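Local coordinates for protein dihydrodipicolinate synthase (PDB 3E96) that probably works as a 4-hydroxy-tetrahydrodipicolinate synthase, the lyase-class enzyme after which the DapA family is named, at residues 197-202 against 238-242; 14-20 against 211-217; 244-248 against 296-300. One frame throughout, in Å; residues are numbered along the deposited sequence.

Contact 1: residues 197-202 against 238-242; sequences EKWAPF and VWRIW
Trp242 sets CG anti to its backbone N (chi1 178°), a turn that swings the indole out from helix 235-252 to the start of helix 200-206, while Trp239 and Phe202 each hold CG anti to the carbonyl carbon and bring their six-membered rings together beside it. The pyrrole edge of Trp242 meets the residues just before helix 200-206. There NE1 donates to Lys198 O at 2.8 Å, with the N-H pointing to the oxygen at 153°; the oxygen lies close to the indole plane, although the donor is tilted from the plane of the carbonyl. Glu197 O comes to the same edge, 3.5 Å from Trp242 CD1. Tryptophan suits this place because one side chain can satisfy a backbone carbonyl with its edge and offer a broad face to hydrocarbon. Over that face Phe202 stands in an offset edge-to-face pair, planes at 81°, with Phe202 CZ 3.9 Å from Trp242 CZ2. The neighbouring corner of the Phe202 rim, CE1, meets Trp239 CH2 at 3.7 Å. Pro201 is a compact wedge: its CG touches Trp242 CD1 at 3.7 Å, and its CB rests on Val238 CG1 at 3.8 Å. Lys198 extends past the cluster to a salt bridge with Asp250, further along the same helix as Trp242. An aromatic cluster of Phe202, Trp239 and Trp242 thus joins the helix after the seventh strand of the TIM barrel to helix 235-252, the first of the C-terminal helices that follow the barrel in this family.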
ATOM      1  N   GLU B 197     -13.728   3.688 -17.638  1.00 13.90           N
ATOM      2  CA  GLU B 197     -14.417   4.456 -18.669  1.00 13.46           C
ATOM      3  C   GLU B 197     -13.971   5.878 -18.986  1.00 13.04           C
ATOM      4  O   GLU B 197     -14.028   6.282 -20.146  1.00 13.19           O
ATOM      5  CB  GLU B 197     -15.928   4.430 -18.401  1.00 14.13           C
ATOM      6  CG  GLU B 197     -16.547   3.041 -18.608  1.00 15.80           C
ATOM      7  CD  GLU B 197     -16.612   2.205 -17.339  1.00 16.66           C
ATOM      8  OE1 GLU B 197     -15.825   2.456 -16.401  1.00 18.52           O
ATOM      9  OE2 GLU B 197     -17.455   1.281 -17.283  1.00 15.74           O
ATOM     10  N   LYS B 198     -13.539   6.646 -17.991  1.00 12.02           N
ATOM     11  CA  LYS B 198     -13.104   8.012 -18.276  1.00 12.47           C
ATOM     12  C   LYS B 198     -11.905   7.997 -19.222  1.00 10.73           C
ATOM     13  O   LYS B 198     -11.772   8.854 -20.094  1.00 11.29           O
ATOM     14  CB  LYS B 198     -12.719   8.747 -16.985  1.00 14.35           C
ATOM     15  CG  LYS B 198     -12.137  10.146 -17.225  1.00 17.02           C
ATOM     16  CD  LYS B 198     -11.868  10.889 -15.924  1.00 18.50           C
ATOM     17  CE  LYS B 198     -11.228  12.247 -16.193  1.00 20.45           C
ATOM     18  NZ  LYS B 198     -10.876  12.968 -14.937  1.00 20.54           N
ATOM     19  N   TRP B 199     -11.042   7.003 -19.060  1.00 10.98           N
ATOM     20  CA  TRP B 199      -9.839   6.915 -19.875  1.00 11.33           C
ATOM     21  C   TRP B 199      -9.866   5.922 -21.033  1.00 11.65           C
ATOM     22  O   TRP B 199      -9.031   5.996 -21.936  1.00 10.94           O
ATOM     23  CB  TRP B 199      -8.637   6.609 -18.969  1.00 12.24           C
ATOM     24  CG  TRP B 199      -8.342   7.731 -18.025  1.00 14.74           C
ATOM     25  CD1 TRP B 199      -8.856   7.916 -16.773  1.00 14.49           C
ATOM     26  CD2 TRP B 199      -7.516   8.868 -18.292  1.00 13.75           C
ATOM     27  NE1 TRP B 199      -8.400   9.105 -16.245  1.00 15.07           N
ATOM     28  CE2 TRP B 199      -7.577   9.707 -17.158  1.00 15.49           C
ATOM     29  CE3 TRP B 199      -6.730   9.260 -19.384  1.00 15.28           C
ATOM     30  CZ2 TRP B 199      -6.880  10.920 -17.085  1.00 14.65           C
ATOM     31  CZ3 TRP B 199      -6.038  10.466 -19.312  1.00 14.34           C
ATOM     32  CH2 TRP B 199      -6.119  11.280 -18.168  1.00 13.96           C
ATOM     33  N   ALA B 200     -10.829   5.008 -21.015  1.00 12.08           N
ATOM     34  CA  ALA B 200     -10.939   3.981 -22.048  1.00 13.23           C
ATOM     35  C   ALA B 200     -10.895   4.460 -23.502  1.00 11.95           C
ATOM     36  O   ALA B 200     -10.207   3.862 -24.326  1.00 12.48           O
ATOM     37  CB  ALA B 200     -12.206   3.143 -21.812  1.00 12.52           C
ATOM     38  N   PRO B 201     -11.633   5.531 -23.848  1.00 12.90           N
ATOM     39  CA  PRO B 201     -11.591   5.983 -25.246  1.00 12.81           C
ATOM     40  C   PRO B 201     -10.191   6.379 -25.714  1.00 12.59           C
ATOM     41  O   PRO B 201      -9.785   6.071 -26.836  1.00 12.58           O
ATOM     42  CB  PRO B 201     -12.564   7.164 -25.262  1.00 12.52           C
ATOM     43  CG  PRO B 201     -13.542   6.814 -24.167  1.00 12.75           C
ATOM     44  CD  PRO B 201     -12.633   6.292 -23.077  1.00 12.25           C
ATOM     45  N   PHE B 202      -9.460   7.065 -24.847  1.00 11.17           N
ATOM     46  CA  PHE B 202      -8.110   7.516 -25.160  1.00 11.24           C
ATOM     47  C   PHE B 202      -7.134   6.342 -25.250  1.00 11.72           C
ATOM     48  O   PHE B 202      -6.312   6.276 -26.166  1.00 13.51           O
ATOM     49  CB  PHE B 202      -7.673   8.521 -24.100  1.00 12.16           C
ATOM     50  CG  PHE B 202      -8.651   9.653 -23.915  1.00 12.30           C
ATOM     51  CD1 PHE B 202      -8.686  10.717 -24.817  1.00 12.41           C
ATOM     52  CD2 PHE B 202      -9.572   9.629 -22.869  1.00 13.45           C
ATOM     53  CE1 PHE B 202      -9.624  11.740 -24.687  1.00 13.33           C
ATOM     54  CE2 PHE B 202     -10.523  10.650 -22.725  1.00 14.09           C
ATOM     55  CZ  PHE B 202     -10.550  11.708 -23.635  1.00 14.23           C
ATOM     56  N   VAL B 238     -19.141   6.874 -29.007  1.00 16.70           N
ATOM     57  CA  VAL B 238     -18.126   6.790 -27.963  1.00 16.68           C
ATOM     58  C   VAL B 238     -18.117   8.051 -27.108  1.00 16.62           C
ATOM     59  O   VAL B 238     -18.205   7.983 -25.883  1.00 16.54           O
ATOM     60  CB  VAL B 238     -16.714   6.595 -28.571  1.00 16.64           C
ATOM     61  CG1 VAL B 238     -15.640   6.798 -27.499  1.00 15.69           C
ATOM     62  CG2 VAL B 238     -16.601   5.203 -29.167  1.00 16.23           C
ATOM     63  N   TRP B 239     -18.017   9.204 -27.758  1.00 17.05           N
ATOM     64  CA  TRP B 239     -17.973  10.470 -27.038  1.00 18.87           C
ATOM     65  C   TRP B 239     -19.261  10.780 -26.294  1.00 19.16           C
ATOM     66  O   TRP B 239     -19.234  11.387 -25.223  1.00 18.87           O
ATOM     67  CB  TRP B 239     -17.618  11.605 -28.001  1.00 21.87           C
ATOM     68  CG  TRP B 239     -16.242  11.445 -28.568  1.00 25.92           C
ATOM     69  CD1 TRP B 239     -15.905  11.313 -29.883  1.00 26.65           C
ATOM     70  CD2 TRP B 239     -15.017  11.353 -27.827  1.00 28.09           C
ATOM     71  NE1 TRP B 239     -14.547  11.141 -30.009  1.00 27.07           N
ATOM     72  CE2 TRP B 239     -13.976  11.162 -28.764  1.00 28.69           C
ATOM     73  CE3 TRP B 239     -14.697  11.413 -26.464  1.00 28.46           C
ATOM     74  CZ2 TRP B 239     -12.636  11.028 -28.380  1.00 30.11           C
ATOM     75  CZ3 TRP B 239     -13.364  11.280 -26.082  1.00 30.70           C
ATOM     76  CH2 TRP B 239     -12.351  11.090 -27.038  1.00 30.93           C
ATOM     77  N   ARG B 240     -20.389  10.359 -26.852  1.00 18.65           N
ATOM     78  CA  ARG B 240     -21.670  10.594 -26.201  1.00 18.69           C
ATOM     79  C   ARG B 240     -21.728   9.804 -24.897  1.00 17.67           C
ATOM     80  O   ARG B 240     -22.085  10.340 -23.850  1.00 16.65           O
ATOM     81  CB  ARG B 240     -22.814  10.164 -27.119  1.00 23.06           C
ATOM     82  CG  ARG B 240     -24.204  10.374 -26.532  1.00 29.47           C
ATOM     83  CD  ARG B 240     -24.987   9.075 -26.548  1.00 34.26           C
ATOM     84  NE  ARG B 240     -25.001   8.471 -27.878  1.00 37.18           N
ATOM     85  CZ  ARG B 240     -25.190   7.175 -28.104  1.00 38.45           C
ATOM     86  NH1 ARG B 240     -25.378   6.348 -27.085  1.00 39.41           N
ATOM     87  NH2 ARG B 240     -25.186   6.705 -29.346  1.00 39.85           N
ATOM     88  N   ILE B 241     -21.377   8.523 -24.972  1.00 15.20           N
ATOM     89  CA  ILE B 241     -21.381   7.653 -23.800  1.00 15.91           C
ATOM     90  C   ILE B 241     -20.335   8.146 -22.800  1.00 15.49           C
ATOM     91  O   ILE B 241     -20.576   8.173 -21.591  1.00 15.20           O
ATOM     92  CB  ILE B 241     -21.059   6.197 -24.195  1.00 17.26           C
ATOM     93  CG1 ILE B 241     -22.049   5.720 -25.261  1.00 20.84           C
ATOM     94  CG2 ILE B 241     -21.131   5.293 -22.972  1.00 19.27           C
ATOM     95  CD1 ILE B 241     -21.678   4.386 -25.895  1.00 22.87           C
ATOM     96  N   TRP B 242     -19.174   8.534 -23.313  1.00 14.50           N
ATOM     97  CA  TRP B 242     -18.093   9.039 -22.469  1.00 15.13           C
ATOM     98  C   TRP B 242     -18.547  10.256 -21.653  1.00 15.13           C
ATOM     99  O   TRP B 242     -18.409  10.273 -20.428  1.00 15.22           O
ATOM    100  CB  TRP B 242     -16.889   9.414 -23.334  1.00 15.02           C
ATOM    101  CG  TRP B 242     -15.739   9.979 -22.562  1.00 14.07           C
ATOM    102  CD1 TRP B 242     -14.864   9.293 -21.766  1.00 14.54           C
ATOM    103  CD2 TRP B 242     -15.336  11.353 -22.514  1.00 13.82           C
ATOM    104  NE1 TRP B 242     -13.935  10.159 -21.227  1.00 13.74           N
ATOM    105  CE2 TRP B 242     -14.205  11.429 -21.670  1.00 14.49           C
ATOM    106  CE3 TRP B 242     -15.822  12.527 -23.102  1.00 13.90           C
ATOM    107  CZ2 TRP B 242     -13.551  12.636 -21.400  1.00 14.91           C
ATOM    108  CZ3 TRP B 242     -15.171  13.728 -22.833  1.00 16.45           C
ATOM    109  CH2 TRP B 242     -14.047  13.771 -21.989  1.00 16.02           C
TER

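Contact 2: residues 14-20 against 211-217; sequences TISGIPI and FTSGLVN
Strands 15-17 and 211-213 run parallel, their axes inclined at 30°, and bridge Ile15 with Phe211, Ser16 with Thr212 and Gly17 with Ser213. Four backbone bonds join the two segments: Ser16 N donates to Phe211 O at 2.9 Å and Ile18 N to Ser213 O at 3.0 Å, while Phe211 N and Ser213 N return bonds to Thr14 O and Ser16 O. On the face holding Ile15, Phe211 and Ser213, the first two side chains lie side by side, with Ile15 CG1 3.6 Å from Phe211 CZ; the branched aliphatic chain packs beside the flat ring and also meets Leu227 of helix 220-231. Gly17 packs against Val216, whose CG2 is 3.7 Å from Gly17 CA, and a CB at this position would crowd that methyl. Ser213 OG points away from its own N (chi1 174°), where it accepts from Val216 N at 3.3 Å, an ST motif that helps start the short 3-10 turn; the same hydroxyl bonds to Glu197. Beyond the strands Asn217 brings its side chain to residues 18-20, its CG 3.7 Å from both Ile18 O and Ile20 N, and its flank packs on the branches of Ile20. With a leucine in place of Asn217, those backbone polar groups would probably face hydrocarbon instead of an amide. On the face of Ser16 and Thr212, Thr212 approaches Lys167, the predicted Schiff-base lysine, with about 4 Å between side chains; just past the strand, Ile18 lies beside Thr56, predicted to bind pyruvate. The pairing is the closure of a TIM barrel, first strand against eighth, next to the probable active site.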
ATOM      1  N   THR B  14     -11.761  -7.199 -23.425  1.00 15.80           N
ATOM      2  CA  THR B  14     -13.168  -6.875 -23.254  1.00 15.36           C
ATOM      3  C   THR B  14     -13.256  -6.104 -21.937  1.00 15.18           C
ATOM      4  O   THR B  14     -12.253  -5.571 -21.469  1.00 14.85           O
ATOM      5  CB  THR B  14     -14.005  -8.180 -23.166  1.00 15.46           C
ATOM      6  OG1 THR B  14     -15.396  -7.865 -23.056  1.00 15.08           O
ATOM      7  CG2 THR B  14     -13.571  -9.010 -21.955  1.00 16.16           C
ATOM      8  N   ILE B  15     -14.441  -6.039 -21.346  1.00 15.30           N
ATOM      9  CA  ILE B  15     -14.612  -5.343 -20.074  1.00 15.15           C
ATOM     10  C   ILE B  15     -14.296  -6.291 -18.916  1.00 15.10           C
ATOM     11  O   ILE B  15     -14.825  -7.401 -18.858  1.00 15.76           O
ATOM     12  CB  ILE B  15     -16.073  -4.863 -19.870  1.00 15.55           C
ATOM     13  CG1 ILE B  15     -16.450  -3.817 -20.920  1.00 16.08           C
ATOM     14  CG2 ILE B  15     -16.243  -4.292 -18.462  1.00 15.47           C
ATOM     15  CD1 ILE B  15     -17.950  -3.554 -20.985  1.00 17.14           C
ATOM     16  N   SER B  16     -13.427  -5.860 -18.008  1.00 13.95           N
ATOM     17  CA  SER B  16     -13.113  -6.653 -16.825  1.00 14.53           C
ATOM     18  C   SER B  16     -13.873  -5.973 -15.695  1.00 14.97           C
ATOM     19  O   SER B  16     -13.488  -4.891 -15.246  1.00 14.38           O
ATOM     20  CB  SER B  16     -11.611  -6.637 -16.522  1.00 17.47           C
ATOM     21  OG  SER B  16     -10.908  -7.519 -17.379  1.00 19.95           O
ATOM     22  N   GLY B  17     -14.971  -6.593 -15.266  1.00 14.97           N
ATOM     23  CA  GLY B  17     -15.771  -6.023 -14.195  1.00 14.71           C
ATOM     24  C   GLY B  17     -15.164  -6.323 -12.840  1.00 15.32           C
ATOM     25  O   GLY B  17     -14.820  -7.472 -12.554  1.00 13.54           O
ATOM     26  N   ILE B  18     -15.028  -5.291 -12.008  1.00 13.03           N
ATOM     27  CA  ILE B  18     -14.450  -5.454 -10.677  1.00 12.81           C
ATOM     28  C   ILE B  18     -15.593  -5.300  -9.691  1.00 12.53           C
ATOM     29  O   ILE B  18     -16.077  -4.194  -9.461  1.00 12.33           O
ATOM     30  CB  ILE B  18     -13.397  -4.367 -10.363  1.00 14.12           C
ATOM     31  CG1 ILE B  18     -12.555  -4.059 -11.608  1.00 16.65           C
ATOM     32  CG2 ILE B  18     -12.514  -4.834  -9.209  1.00 14.58           C
ATOM     33  CD1 ILE B  18     -11.829  -5.244 -12.191  1.00 17.85           C
ATOM     34  N   PRO B  19     -16.019  -6.405  -9.072  1.00 12.21           N
ATOM     35  CA  PRO B  19     -17.126  -6.373  -8.117  1.00 11.44           C
ATOM     36  C   PRO B  19     -16.777  -5.789  -6.764  1.00 12.19           C
ATOM     37  O   PRO B  19     -15.645  -5.904  -6.297  1.00 12.51           O
ATOM     38  CB  PRO B  19     -17.505  -7.842  -7.998  1.00 12.03           C
ATOM     39  CG  PRO B  19     -16.141  -8.504  -8.017  1.00 11.41           C
ATOM     40  CD  PRO B  19     -15.411  -7.750  -9.129  1.00 11.53           C
ATOM     41  N   ILE B  20     -17.760  -5.149  -6.144  1.00 11.25           N
ATOM     42  CA  ILE B  20     -17.570  -4.614  -4.807  1.00 11.37           C
ATOM     43  C   ILE B  20     -17.719  -5.810  -3.872  1.00 12.92           C
ATOM     44  O   ILE B  20     -18.213  -6.869  -4.277  1.00 13.50           O
ATOM     45  CB  ILE B  20     -18.684  -3.626  -4.412  1.00 12.78           C
ATOM     46  CG1 ILE B  20     -20.049  -4.307  -4.589  1.00 13.31           C
ATOM     47  CG2 ILE B  20     -18.583  -2.362  -5.228  1.00 11.94           C
ATOM     48  CD1 ILE B  20     -21.170  -3.692  -3.758  1.00 16.38           C
ATOM     49  N   PHE B 211     -10.930  -2.775 -21.013  1.00 13.32           N
ATOM     50  CA  PHE B 211     -10.840  -1.823 -19.914  1.00 12.97           C
ATOM     51  C   PHE B 211     -11.531  -2.362 -18.668  1.00 13.08           C
ATOM     52  O   PHE B 211     -12.424  -3.205 -18.754  1.00 12.11           O
ATOM     53  CB  PHE B 211     -11.417  -0.449 -20.326  1.00 12.99           C
ATOM     54  CG  PHE B 211     -12.883  -0.462 -20.694  1.00 13.77           C
ATOM     55  CD1 PHE B 211     -13.865  -0.330 -19.717  1.00 14.20           C
ATOM     56  CD2 PHE B 211     -13.275  -0.560 -22.028  1.00 14.99           C
ATOM     57  CE1 PHE B 211     -15.216  -0.292 -20.057  1.00 14.52           C
ATOM     58  CE2 PHE B 211     -14.623  -0.525 -22.385  1.00 15.24           C
ATOM     59  CZ  PHE B 211     -15.598  -0.389 -21.397  1.00 15.03           C
ATOM     60  N   THR B 212     -11.078  -1.904 -17.507  1.00 12.16           N
ATOM     61  CA  THR B 212     -11.663  -2.325 -16.241  1.00 12.22           C
ATOM     62  C   THR B 212     -12.859  -1.431 -15.969  1.00 12.36           C
ATOM     63  O   THR B 212     -12.981  -0.350 -16.548  1.00 12.99           O
ATOM     64  CB  THR B 212     -10.665  -2.180 -15.084  1.00 12.78           C
ATOM     65  OG1 THR B 212     -10.195  -0.828 -15.025  1.00 15.40           O
ATOM     66  CG2 THR B 212      -9.490  -3.123 -15.279  1.00 16.20           C
ATOM     67  N   SER B 213     -13.745  -1.870 -15.084  1.00 11.83           N
ATOM     68  CA  SER B 213     -14.919  -1.065 -14.783  1.00 12.88           C
ATOM     69  C   SER B 213     -15.508  -1.356 -13.416  1.00 12.58           C
ATOM     70  O   SER B 213     -15.672  -2.516 -13.038  1.00 13.05           O
ATOM     71  CB  SER B 213     -15.995  -1.288 -15.852  1.00 13.49           C
ATOM     72  OG  SER B 213     -17.199  -0.624 -15.501  1.00 14.12           O
ATOM     73  N   GLY B 214     -15.804  -0.288 -12.680  1.00 13.86           N
ATOM     74  CA  GLY B 214     -16.432  -0.419 -11.378  1.00 12.64           C
ATOM     75  C   GLY B 214     -17.892  -0.060 -11.599  1.00 11.98           C
ATOM     76  O   GLY B 214     -18.778  -0.421 -10.827  1.00 11.19           O
ATOM     77  N   LEU B 215     -18.136   0.667 -12.682  1.00 12.10           N
ATOM     78  CA  LEU B 215     -19.483   1.089 -13.040  1.00 14.49           C
ATOM     79  C   LEU B 215     -20.417  -0.110 -13.241  1.00 14.55           C
ATOM     80  O   LEU B 215     -21.622  -0.009 -13.000  1.00 15.39           O
ATOM     81  CB  LEU B 215     -19.437   1.937 -14.320  1.00 15.68           C
ATOM     82  CG  LEU B 215     -20.756   2.441 -14.918  1.00 16.22           C
ATOM     83  CD1 LEU B 215     -21.491   3.296 -13.900  1.00 18.52           C
ATOM     84  CD2 LEU B 215     -20.470   3.256 -16.173  1.00 17.13           C
ATOM     85  N   VAL B 216     -19.866  -1.245 -13.668  1.00 14.22           N
ATOM     86  CA  VAL B 216     -20.686  -2.436 -13.895  1.00 15.35           C
ATOM     87  C   VAL B 216     -21.426  -2.907 -12.642  1.00 15.37           C
ATOM     88  O   VAL B 216     -22.396  -3.659 -12.745  1.00 14.41           O
ATOM     89  CB  VAL B 216     -19.854  -3.621 -14.443  1.00 15.80           C
ATOM     90  CG1 VAL B 216     -19.292  -3.272 -15.818  1.00 15.71           C
ATOM     91  CG2 VAL B 216     -18.737  -3.968 -13.478  1.00 17.48           C
ATOM     92  N   ASN B 217     -20.975  -2.472 -11.466  1.00 14.29           N
ATOM     93  CA  ASN B 217     -21.639  -2.867 -10.225  1.00 14.42           C
ATOM     94  C   ASN B 217     -23.066  -2.343 -10.135  1.00 16.12           C
ATOM     95  O   ASN B 217     -23.897  -2.928  -9.441  1.00 16.04           O
ATOM     96  CB  ASN B 217     -20.860  -2.382  -8.999  1.00 15.52           C
ATOM     97  CG  ASN B 217     -19.604  -3.193  -8.748  1.00 14.53           C
ATOM     98  OD1 ASN B 217     -18.492  -2.771  -9.089  1.00 17.55           O
ATOM     99  ND2 ASN B 217     -19.775  -4.367  -8.163  1.00  9.57           N
TER

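Contact 3: residues 244-248 against 296-300; sequences DIVPF and LLSSW
Leu296 O, in the residue whose side chain packs on Pro247 and Phe248, is gripped twice within its own helix: Ser299 OG donates to it at 2.7 Å and Trp300 N at 3.0 Å, both from the same face of the carbonyl plane. This double hold fixes the last turn from which Trp300 reaches across. Serine fits well near a helix end, its short hydroxyl able to fold back onto the preceding turn. Across the contact, Trp300 NE1 donates to Asp244 O at 2.9 Å; the oxygen lies near the indole plane, but the donor stands above the plane of the carbonyl. Pro247 has no N-H and Phe248 N makes only a weak bond, to Ile245 O; the helix is kinked here, which probably leaves Asp244 O available to the indole. The Asp244 carboxylate crosses the pyrrole end obliquely, planes 48° apart, with OD1 3.5 Å from Trp300 CD1, while OD2 forms a salt bridge with Lys222, which in turn makes a cation-pi contact with Trp300. A trans chi1 (-176°) turns the Phe248 ring to the six-membered end of the indole: Trp300 CH2 comes 3.4 Å from Phe248 CG, and CZ3 lies over one face of the phenyl ring, the planes inclined at 44°. Leu296 splits its branches, CD2 at the phenyl edge 3.4 Å from Phe248 CD1 and CD1 tight against Pro247 CB, also at 3.4 Å. The contact joins helix 235-252 to the end of helix 287-299; Phe248 continues onto Val263 and Ala267 of helix 262-270, and Leu215, just after strand 210-213, packs against Phe248 from the barrel side.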
ATOM      1  N   ASP B 244     -21.396  11.115 -20.874  1.00 18.62           N
ATOM      2  CA  ASP B 244     -22.457  10.656 -19.982  1.00 19.95           C
ATOM      3  C   ASP B 244     -21.910  10.025 -18.698  1.00 19.61           C
ATOM      4  O   ASP B 244     -22.487  10.190 -17.625  1.00 18.53           O
ATOM      5  CB  ASP B 244     -23.329   9.631 -20.725  1.00 21.88           C
ATOM      6  CG  ASP B 244     -24.563   9.223 -19.943  1.00 25.04           C
ATOM      7  OD1 ASP B 244     -25.394  10.102 -19.636  1.00 24.42           O
ATOM      8  OD2 ASP B 244     -24.708   8.018 -19.642  1.00 26.78           O
ATOM      9  N   ILE B 245     -20.791   9.315 -18.812  1.00 18.67           N
ATOM     10  CA  ILE B 245     -20.196   8.626 -17.666  1.00 18.96           C
ATOM     11  C   ILE B 245     -19.130   9.392 -16.873  1.00 19.40           C
ATOM     12  O   ILE B 245     -18.960   9.154 -15.678  1.00 17.92           O
ATOM     13  CB  ILE B 245     -19.594   7.271 -18.116  1.00 19.28           C
ATOM     14  CG1 ILE B 245     -20.692   6.395 -18.730  1.00 21.21           C
ATOM     15  CG2 ILE B 245     -18.964   6.547 -16.935  1.00 21.57           C
ATOM     16  CD1 ILE B 245     -20.169   5.140 -19.414  1.00 22.21           C
ATOM     17  N   VAL B 246     -18.424  10.313 -17.523  1.00 18.84           N
ATOM     18  CA  VAL B 246     -17.354  11.057 -16.853  1.00 19.87           C
ATOM     19  C   VAL B 246     -17.666  11.669 -15.482  1.00 18.96           C
ATOM     20  O   VAL B 246     -16.880  11.521 -14.543  1.00 19.50           O
ATOM     21  CB  VAL B 246     -16.786  12.168 -17.768  1.00 20.65           C
ATOM     22  CG1 VAL B 246     -15.775  13.014 -16.995  1.00 24.36           C
ATOM     23  CG2 VAL B 246     -16.105  11.540 -18.970  1.00 22.70           C
ATOM     24  N   PRO B 247     -18.802  12.368 -15.343  1.00 17.96           N
ATOM     25  CA  PRO B 247     -19.123  12.968 -14.043  1.00 18.03           C
ATOM     26  C   PRO B 247     -19.115  11.957 -12.893  1.00 17.55           C
ATOM     27  O   PRO B 247     -18.680  12.270 -11.784  1.00 15.86           O
ATOM     28  CB  PRO B 247     -20.504  13.579 -14.279  1.00 19.77           C
ATOM     29  CG  PRO B 247     -20.450  13.961 -15.732  1.00 19.40           C
ATOM     30  CD  PRO B 247     -19.806  12.742 -16.358  1.00 18.98           C
ATOM     31  N   PHE B 248     -19.592  10.748 -13.165  1.00 16.67           N
ATOM     32  CA  PHE B 248     -19.631   9.700 -12.157  1.00 16.18           C
ATOM     33  C   PHE B 248     -18.210   9.296 -11.777  1.00 16.09           C
ATOM     34  O   PHE B 248     -17.890   9.142 -10.595  1.00 14.74           O
ATOM     35  CB  PHE B 248     -20.383   8.478 -12.691  1.00 17.32           C
ATOM     36  CG  PHE B 248     -20.558   7.377 -11.676  1.00 18.28           C
ATOM     37  CD1 PHE B 248     -21.401   7.549 -10.582  1.00 20.12           C
ATOM     38  CD2 PHE B 248     -19.884   6.169 -11.820  1.00 20.02           C
ATOM     39  CE1 PHE B 248     -21.574   6.528  -9.641  1.00 19.19           C
ATOM     40  CE2 PHE B 248     -20.047   5.140 -10.888  1.00 21.05           C
ATOM     41  CZ  PHE B 248     -20.894   5.323  -9.797  1.00 20.42           C
ATOM     42  N   LEU B 296     -26.453  13.274  -9.704  1.00 22.87           N
ATOM     43  CA  LEU B 296     -25.887  12.529 -10.823  1.00 23.35           C
ATOM     44  C   LEU B 296     -26.863  11.443 -11.286  1.00 22.33           C
ATOM     45  O   LEU B 296     -27.083  11.257 -12.486  1.00 22.21           O
ATOM     46  CB  LEU B 296     -24.557  11.898 -10.407  1.00 25.56           C
ATOM     47  CG  LEU B 296     -23.584  11.490 -11.512  1.00 29.65           C
ATOM     48  CD1 LEU B 296     -23.155  12.718 -12.299  1.00 32.15           C
ATOM     49  CD2 LEU B 296     -22.367  10.827 -10.892  1.00 32.23           C
ATOM     50  N   LEU B 297     -27.443  10.729 -10.329  1.00 20.62           N
ATOM     51  CA  LEU B 297     -28.398   9.673 -10.648  1.00 20.92           C
ATOM     52  C   LEU B 297     -29.651  10.294 -11.252  1.00 21.48           C
ATOM     53  O   LEU B 297     -30.296   9.704 -12.119  1.00 21.61           O
ATOM     54  CB  LEU B 297     -28.755   8.876  -9.390  1.00 20.58           C
ATOM     55  CG  LEU B 297     -27.619   8.033  -8.803  1.00 20.24           C
ATOM     56  CD1 LEU B 297     -28.109   7.307  -7.563  1.00 19.14           C
ATOM     57  CD2 LEU B 297     -27.117   7.041  -9.845  1.00 20.67           C
ATOM     58  N   SER B 298     -29.984  11.492 -10.787  1.00 22.94           N
ATOM     59  CA  SER B 298     -31.144  12.207 -11.296  1.00 25.56           C
ATOM     60  C   SER B 298     -30.895  12.569 -12.761  1.00 26.26           C
ATOM     61  O   SER B 298     -31.774  12.409 -13.606  1.00 25.92           O
ATOM     62  CB  SER B 298     -31.380  13.474 -10.471  1.00 26.70           C
ATOM     63  OG  SER B 298     -32.535  14.168 -10.909  1.00 29.87           O
ATOM     64  N   SER B 299     -29.688  13.041 -13.065  1.00 26.26           N
ATOM     65  CA  SER B 299     -29.357  13.415 -14.436  1.00 25.87           C
ATOM     66  C   SER B 299     -29.369  12.193 -15.347  1.00 24.21           C
ATOM     67  O   SER B 299     -29.685  12.304 -16.534  1.00 23.61           O
ATOM     68  CB  SER B 299     -27.987  14.102 -14.501  1.00 29.50           C
ATOM     69  OG  SER B 299     -26.932  13.165 -14.362  1.00 34.30           O
ATOM     70  N   TRP B 300     -29.021  11.031 -14.799  1.00 21.77           N
ATOM     71  CA  TRP B 300     -29.026   9.794 -15.576  1.00 22.01           C
ATOM     72  C   TRP B 300     -30.458   9.285 -15.702  1.00 21.32           C
ATOM     73  O   TRP B 300     -30.706   8.253 -16.324  1.00 21.67           O
ATOM     74  CB  TRP B 300     -28.186   8.707 -14.898  1.00 21.63           C
ATOM     75  CG  TRP B 300     -26.731   8.723 -15.245  1.00 23.47           C
ATOM     76  CD1 TRP B 300     -26.152   9.304 -16.334  1.00 24.68           C
ATOM     77  CD2 TRP B 300     -25.681   8.052 -14.542  1.00 22.91           C
ATOM     78  NE1 TRP B 300     -24.801   9.034 -16.356  1.00 25.11           N
ATOM     79  CE2 TRP B 300     -24.487   8.265 -15.268  1.00 24.02           C
ATOM     80  CE3 TRP B 300     -25.632   7.286 -13.370  1.00 23.63           C
ATOM     81  CZ2 TRP B 300     -23.256   7.739 -14.859  1.00 23.41           C
ATOM     82  CZ3 TRP B 300     -24.407   6.761 -12.963  1.00 23.29           C
ATOM     83  CH2 TRP B 300     -23.237   6.992 -13.709  1.00 22.34           C
TER

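Overall arrangement
Contact 2 is the core of the three: wholly buried, its centre about 5 Å from that of the chain, and built on strand-to-strand backbone bonds. Contacts 1 and 3 lie further out, partly buried, and share helix 235-252; in each a tryptophan NE1 donates to a backbone carbonyl within a patch of apolar and aromatic side chains, and one charged residue finds its opposite charge outside the two segments. Side chains link them directly: Glu197 of contact 1 reaches Ser213 of contact 2 and packs on Ile245 of contact 3, while Leu215 of contact 2 touches Ile245, Phe248 and Trp300. The barrel closure is thereby tied to the C-terminal helices through short-range packing and one buried polar bond.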